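Local structure of nucleoside hydrolase, putative (Trypanosoma brucei, 3FZ0) at residues 128-133 / 289-294; 204-209 / 283-288. The protein is a putative nucleoside hydrolase, an alpha/beta protein of the nucleosidase clan that holds a calcium ion. The protein carries 2 engineered substitutions. One frame throughout, in Å; residues are numbered along the deposited sequence.

Interaction 1 of 2, residues 128-133 / 289-294; sequences VYQLVA and VAIRPE
The flat carboxamide of Gln130 approaches the backbone oxygen of Ala290, which lies a little off the amide plane, tilted 16° from it. NE2 gives that oxygen a hydrogen bond, 3.1 Å from NE2 to Ala290 O, with the donor standing out of the carbonyl plane. The bond is bent to 146° at the hydrogen. OE1 lies 3.3 Å from Ala290 O, an acceptor beside an acceptor, and the oxygen faces the end of the amide between its two heteroatoms. NE2 also serves Pro160 O, while OE1 accepts from Arg7 NH1, which should fix the rotation of the group. The second flat group, the guanidinium of Arg292, has Glu294 OE2 over one face, off toward the rim, a meeting of charges to which no N-H points. The setting is an alpha/beta fold, where helix 282-291 runs over a sheet whose strand 127-133 has parallel neighbours. Ala290 belongs to the last turn of that helix, where its carbonyl accepts the strand's side-chain bond. Gln130 spans the gap because its chain is extended beyond CG, with chi2 at -179°. Two residues along the strand, Val132 sends CG2 against the methyl of Ala290, 3.7 Å from CG2 to CB.

Interaction 2 of 2, residues 204-209 / 283-288; sequences QLVNWE and DAVAVL. With CA (calcium ion), chain G.
Val206, the last residue of strand 203-206, rests on the backbone and methyl of Ala286 in helix 282-291. Its CG1 lies 3.8 Å from Ala286 CA, and Val206 CB meets Ala286 CB at 3.9 Å. With CG1 anti to the backbone N (chi1 -176°) and CG2 beside it, both branches come near the helix backbone, so the two methyls straddle Ala286 CA; the small alanine side chain is consistent with so close an approach. Val206 CG1 also lies 4.1 Å from Val285 CG1. No hydrogen bond crosses this wholly apolar contact.

One shell out, Val163 and Met165 of strand 162-165 and Val343 of strand 337-343 extend the hydrophobic layer. Beyond the strand, Asn207 caps the helix that follows; its ND2 makes a weak hydrogen bond of 3.1 Å to Leu205 O and also hydrogen-bonds Ile340 O.

At the start of the helical segment, Asp283 binds calcium through one oxygen, with OD2 2.4 Å from the ion. OD1 instead accepts a hydrogen bond from water 1, itself a calcium ligand, which should steady the carboxylate's rotation. Asp18 OD2 takes the backbone N-H of Asp283, while Asp14, Asp19 and the carbonyl of Leu134 complete the protein's share of the aspartate-rich calcium site characteristic of nucleoside hydrolases.

How the interactions relate
Both contacts are buried and press the same helix, 282-291, onto the same sheet, but at different strands and different turns. Interaction 2, the deeper, has its centre about 7 Å from the chain centre, against about 11 Å for interaction 1, whose segment 289-294 runs out to exposed Pro293 and Glu294. Interaction 2 joins the middle of the helix, at Val285 and Ala286, to strand 203-206, and is purely apolar across its segments. Interaction 1 joins the last turn to strand 127-133 and adds a polar side-chain bond to its small apolar patch. They merge by packing: Val289 CB lies 4.0 Å from Val206 CG2, and Val132 CG1 4.1 Å from Val287 CG2.

Interaction 1 of 2, residues 128-133 / 289-294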
loop_
_atom_site.group_PDB
_atom_site.type_symbol
_atom_site.label_atom_id
_atom_site.label_comp_id
_atom_site.label_asym_id
_atom_site.label_seq_id
_atom_site.Cartn_x
_atom_site.Cartn_y
_atom_site.Cartn_z
ATOM N N VAL B 128 -13.996 6.006 38.820
ATOM C CA VAL B 128 -13.883 6.012 37.383
ATOM C C VAL B 128 -12.695 5.129 36.993
ATOM O O VAL B 128 -11.609 5.175 37.616
ATOM C CB VAL B 128 -13.797 7.463 36.817
ATOM C CG1 VAL B 128 -12.408 8.080 37.039
ATOM C CG2 VAL B 128 -14.123 7.475 35.359
ATOM N N TYR B 129 -12.918 4.297 35.986
ATOM C CA TYR B 129 -11.883 3.405 35.501
ATOM C C TYR B 129 -11.267 3.991 34.248
ATOM O O TYR B 129 -11.989 4.521 33.397
ATOM C CB TYR B 129 -12.468 2.037 35.185
ATOM C CG TYR B 129 -12.959 1.297 36.400
ATOM C CD1 TYR B 129 -14.150 1.652 37.038
ATOM C CD2 TYR B 129 -12.249 0.214 36.910
ATOM C CE1 TYR B 129 -14.613 0.942 38.171
ATOM C CE2 TYR B 129 -12.709 -0.504 38.041
ATOM C CZ TYR B 129 -13.871 -0.130 38.672
ATOM O OH TYR B 129 -14.319 -0.839 39.792
ATOM N N GLN B 130 -9.938 3.901 34.140
ATOM C CA GLN B 130 -9.207 4.408 32.976
ATOM C C GLN B 130 -8.169 3.386 32.521
ATOM O O GLN B 130 -7.590 2.651 33.349
ATOM C CB GLN B 130 -8.504 5.726 33.319
ATOM C CG GLN B 130 -9.432 6.856 33.629
ATOM C CD GLN B 130 -8.712 8.147 33.939
ATOM O OE1 GLN B 130 -8.192 8.334 35.039
ATOM N NE2 GLN B 130 -8.694 9.061 32.979
ATOM N N LEU B 131 -7.957 3.325 31.209
ATOM C CA LEU B 131 -6.954 2.454 30.648
ATOM C C LEU B 131 -5.928 3.389 30.091
ATOM O O LEU B 131 -6.269 4.276 29.316
ATOM C CB LEU B 131 -7.545 1.595 29.533
ATOM C CG LEU B 131 -6.798 0.358 28.986
ATOM C CD1 LEU B 131 -7.646 -0.301 27.942
ATOM C CD2 LEU B 131 -5.471 0.682 28.374
ATOM N N VAL B 132 -4.679 3.237 30.523
ATOM C CA VAL B 132 -3.583 3.989 29.952
ATOM C C VAL B 132 -2.649 3.008 29.267
ATOM O O VAL B 132 -2.189 2.074 29.902
ATOM C CB VAL B 132 -2.825 4.718 31.045
ATOM C CG1 VAL B 132 -1.725 5.643 30.418
ATOM C CG2 VAL B 132 -3.821 5.488 31.902
ATOM N N ALA B 133 -2.372 3.209 27.989
ATOM C CA ALA B 133 -1.608 2.257 27.191
ATOM C C ALA B 133 -0.262 2.859 26.895
ATOM O O ALA B 133 -0.181 3.923 26.256
ATOM C CB ALA B 133 -2.334 1.969 25.848
ATOM N N VAL B 289 -1.346 12.928 31.876
ATOM C CA VAL B 289 -2.529 13.389 31.162
ATOM C C VAL B 289 -3.769 12.662 31.675
ATOM O O VAL B 289 -4.807 13.279 31.848
ATOM C CB VAL B 289 -2.359 13.278 29.635
ATOM C CG1 VAL B 289 -3.695 13.413 28.902
ATOM C CG2 VAL B 289 -1.392 14.349 29.150
ATOM N N ALA B 290 -3.644 11.358 31.917
ATOM C CA ALA B 290 -4.764 10.532 32.368
ATOM C C ALA B 290 -5.275 10.942 33.716
ATOM O O ALA B 290 -6.466 10.972 33.948
ATOM C CB ALA B 290 -4.360 9.079 32.434
ATOM N N ILE B 291 -4.376 11.223 34.633
ATOM C CA ILE B 291 -4.817 11.456 36.001
ATOM C C ILE B 291 -4.938 12.932 36.402
ATOM O O ILE B 291 -5.682 13.242 37.322
ATOM C CB ILE B 291 -4.069 10.578 37.023
ATOM C CG1 ILE B 291 -2.591 10.878 37.074
ATOM C CG2 ILE B 291 -4.208 9.128 36.623
ATOM C CD1 ILE B 291 -1.769 9.677 37.657
ATOM N N ARG B 292 -4.233 13.822 35.698
ATOM C CA ARG B 292 -4.381 15.245 35.927
ATOM C C ARG B 292 -4.744 15.937 34.637
ATOM O O ARG B 292 -3.876 16.514 33.991
ATOM C CB ARG B 292 -3.106 15.854 36.516
ATOM C CG ARG B 292 -2.589 15.167 37.766
ATOM C CD ARG B 292 -1.763 16.110 38.597
ATOM N NE ARG B 292 -2.591 16.839 39.542
ATOM C CZ ARG B 292 -2.365 18.087 39.952
ATOM N NH1 ARG B 292 -1.327 18.772 39.499
ATOM N NH2 ARG B 292 -3.187 18.659 40.837
ATOM N N PRO B 293 -6.041 15.893 34.261
ATOM C CA PRO B 293 -6.482 16.415 32.956
ATOM C C PRO B 293 -6.189 17.911 32.784
ATOM O O PRO B 293 -6.126 18.394 31.665
ATOM C CB PRO B 293 -8.003 16.172 32.969
ATOM C CG PRO B 293 -8.365 16.121 34.462
ATOM C CD PRO B 293 -7.177 15.392 35.062
ATOM N N GLU B 294 -6.004 18.618 33.893
ATOM C CA GLU B 294 -5.698 20.045 33.900
ATOM C C GLU B 294 -4.270 20.322 33.416
ATOM O O GLU B 294 -3.924 21.464 33.125
ATOM C CB GLU B 294 -5.943 20.665 35.295
ATOM C CG GLU B 294 -5.011 20.127 36.431
ATOM C CD GLU B 294 -5.552 18.861 37.185
ATOM O OE1 GLU B 294 -6.338 18.072 36.606
ATOM O OE2 GLU B 294 -5.174 18.660 38.376
#

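Interaction 2 of 2, residues 204-209 / 283-288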
loop_
_atom_site.group_PDB
_atom_site.type_symbol
_atom_site.label_atom_id
_atom_site.label_comp_id
_atom_site.label_asym_id
_atom_site.label_seq_id
_atom_site.Cartn_x
_atom_site.Cartn_y
_atom_site.Cartn_z
ATOM N N GLN B 204 -7.495 9.946 23.958
ATOM C CA GLN B 204 -6.483 11.004 24.125
ATOM C C GLN B 204 -5.142 10.526 23.591
ATOM O O GLN B 204 -4.572 9.537 24.089
ATOM C CB GLN B 204 -6.333 11.403 25.592
ATOM C CG GLN B 204 -7.661 11.704 26.285
ATOM C CD GLN B 204 -8.344 12.928 25.738
ATOM O OE1 GLN B 204 -7.796 14.025 25.812
ATOM N NE2 GLN B 204 -9.547 12.753 25.162
ATOM N N LEU B 205 -4.638 11.215 22.572
ATOM C CA LEU B 205 -3.407 10.788 21.908
ATOM C C LEU B 205 -2.210 11.541 22.466
ATOM O O LEU B 205 -1.929 12.684 22.074
ATOM C CB LEU B 205 -3.515 10.956 20.383
ATOM C CG LEU B 205 -2.385 10.410 19.500
ATOM C CD1 LEU B 205 -2.446 8.887 19.176
ATOM C CD2 LEU B 205 -2.295 11.245 18.189
ATOM N N VAL B 206 -1.494 10.917 23.387
ATOM C CA VAL B 206 -0.273 11.522 23.899
ATOM C C VAL B 206 0.884 11.121 22.965
ATOM O O VAL B 206 1.478 10.026 23.073
ATOM C CB VAL B 206 -0.065 11.184 25.364
ATOM C CG1 VAL B 206 1.184 11.918 25.940
ATOM C CG2 VAL B 206 -1.370 11.531 26.158
ATOM N N ASN B 207 1.157 12.021 22.022
ATOM C CA ASN B 207 2.049 11.741 20.908
ATOM C C ASN B 207 3.469 12.138 21.237
ATOM O O ASN B 207 3.724 12.851 22.220
ATOM C CB ASN B 207 1.587 12.483 19.645
ATOM C CG ASN B 207 1.300 13.940 19.910
ATOM O OD1 ASN B 207 2.196 14.782 19.894
ATOM N ND2 ASN B 207 0.046 14.244 20.214
ATOM N N TRP B 208 4.381 11.709 20.372
ATOM C CA TRP B 208 5.806 11.954 20.532
ATOM C C TRP B 208 6.176 13.437 20.746
ATOM O O TRP B 208 6.864 13.767 21.731
ATOM C CB TRP B 208 6.555 11.363 19.330
ATOM C CG TRP B 208 8.024 11.696 19.236
ATOM C CD1 TRP B 208 8.628 12.409 18.237
ATOM C CD2 TRP B 208 9.065 11.305 20.138
ATOM N NE1 TRP B 208 9.956 12.477 18.456
ATOM C CE2 TRP B 208 10.271 11.813 19.613
ATOM C CE3 TRP B 208 9.098 10.592 21.349
ATOM C CZ2 TRP B 208 11.531 11.649 20.273
ATOM C CZ3 TRP B 208 10.350 10.406 22.000
ATOM C CH2 TRP B 208 11.541 10.939 21.460
ATOM N N GLU B 209 5.724 14.316 19.855
ATOM C CA GLU B 209 6.141 15.731 19.885
ATOM C C GLU B 209 5.675 16.448 21.142
ATOM O O GLU B 209 6.404 17.211 21.720
ATOM C CB GLU B 209 5.692 16.502 18.637
ATOM C CG GLU B 209 6.319 15.991 17.321
ATOM C CD GLU B 209 5.505 14.877 16.640
ATOM O OE1 GLU B 209 4.734 14.195 17.338
ATOM O OE2 GLU B 209 5.630 14.682 15.404
ATOM N N ASP B 283 6.139 8.005 28.336
ATOM C CA ASP B 283 5.051 7.312 29.073
ATOM C C ASP B 283 4.615 8.039 30.338
ATOM O O ASP B 283 3.449 7.971 30.707
ATOM C CB ASP B 283 5.444 5.884 29.404
ATOM C CG ASP B 283 5.587 5.031 28.170
ATOM O OD1 ASP B 283 4.952 5.344 27.148
ATOM O OD2 ASP B 283 6.339 4.034 28.210
ATOM N N ALA B 284 5.531 8.748 30.996
ATOM C CA ALA B 284 5.180 9.478 32.218
ATOM C C ALA B 284 4.250 10.625 31.885
ATOM O O ALA B 284 3.338 10.943 32.665
ATOM C CB ALA B 284 6.426 9.981 32.959
ATOM N N VAL B 285 4.457 11.236 30.717
ATOM C CA VAL B 285 3.605 12.337 30.277
ATOM C C VAL B 285 2.165 11.828 30.039
ATOM O O VAL B 285 1.167 12.476 30.395
ATOM C CB VAL B 285 4.217 13.080 29.027
ATOM C CG1 VAL B 285 3.324 14.227 28.532
ATOM C CG2 VAL B 285 5.589 13.643 29.336
ATOM N N ALA B 286 2.049 10.644 29.456
ATOM C CA ALA B 286 0.745 10.061 29.187
ATOM C C ALA B 286 0.005 9.763 30.503
ATOM O O ALA B 286 -1.170 10.125 30.652
ATOM C CB ALA B 286 0.897 8.786 28.331
ATOM N N VAL B 287 0.674 9.091 31.450
ATOM C CA VAL B 287 0.078 8.876 32.786
ATOM C C VAL B 287 -0.364 10.204 33.433
ATOM O O VAL B 287 -1.461 10.277 33.991
ATOM C CB VAL B 287 0.991 8.038 33.761
ATOM C CG1 VAL B 287 0.417 8.002 35.152
ATOM C CG2 VAL B 287 1.143 6.597 33.224
ATOM N N LEU B 288 0.448 11.251 33.323
ATOM C CA LEU B 288 0.047 12.551 33.846
ATOM C C LEU B 288 -1.243 13.080 33.195
ATOM O O LEU B 288 -2.140 13.617 33.883
ATOM C CB LEU B 288 1.174 13.562 33.679
ATOM C CG LEU B 288 0.879 14.952 34.232
ATOM C CD1 LEU B 288 1.017 14.915 35.717
ATOM C CD2 LEU B 288 1.861 15.917 33.622
HETATM CA CA CA G . 6.503 2.129 26.695
HETATM O O HOH W 1 6.057 3.889 25.289
HETATM O O HOH W 2 7.074 1.331 24.181
HETATM O O HOH W 3 8.764 3.021 26.407
#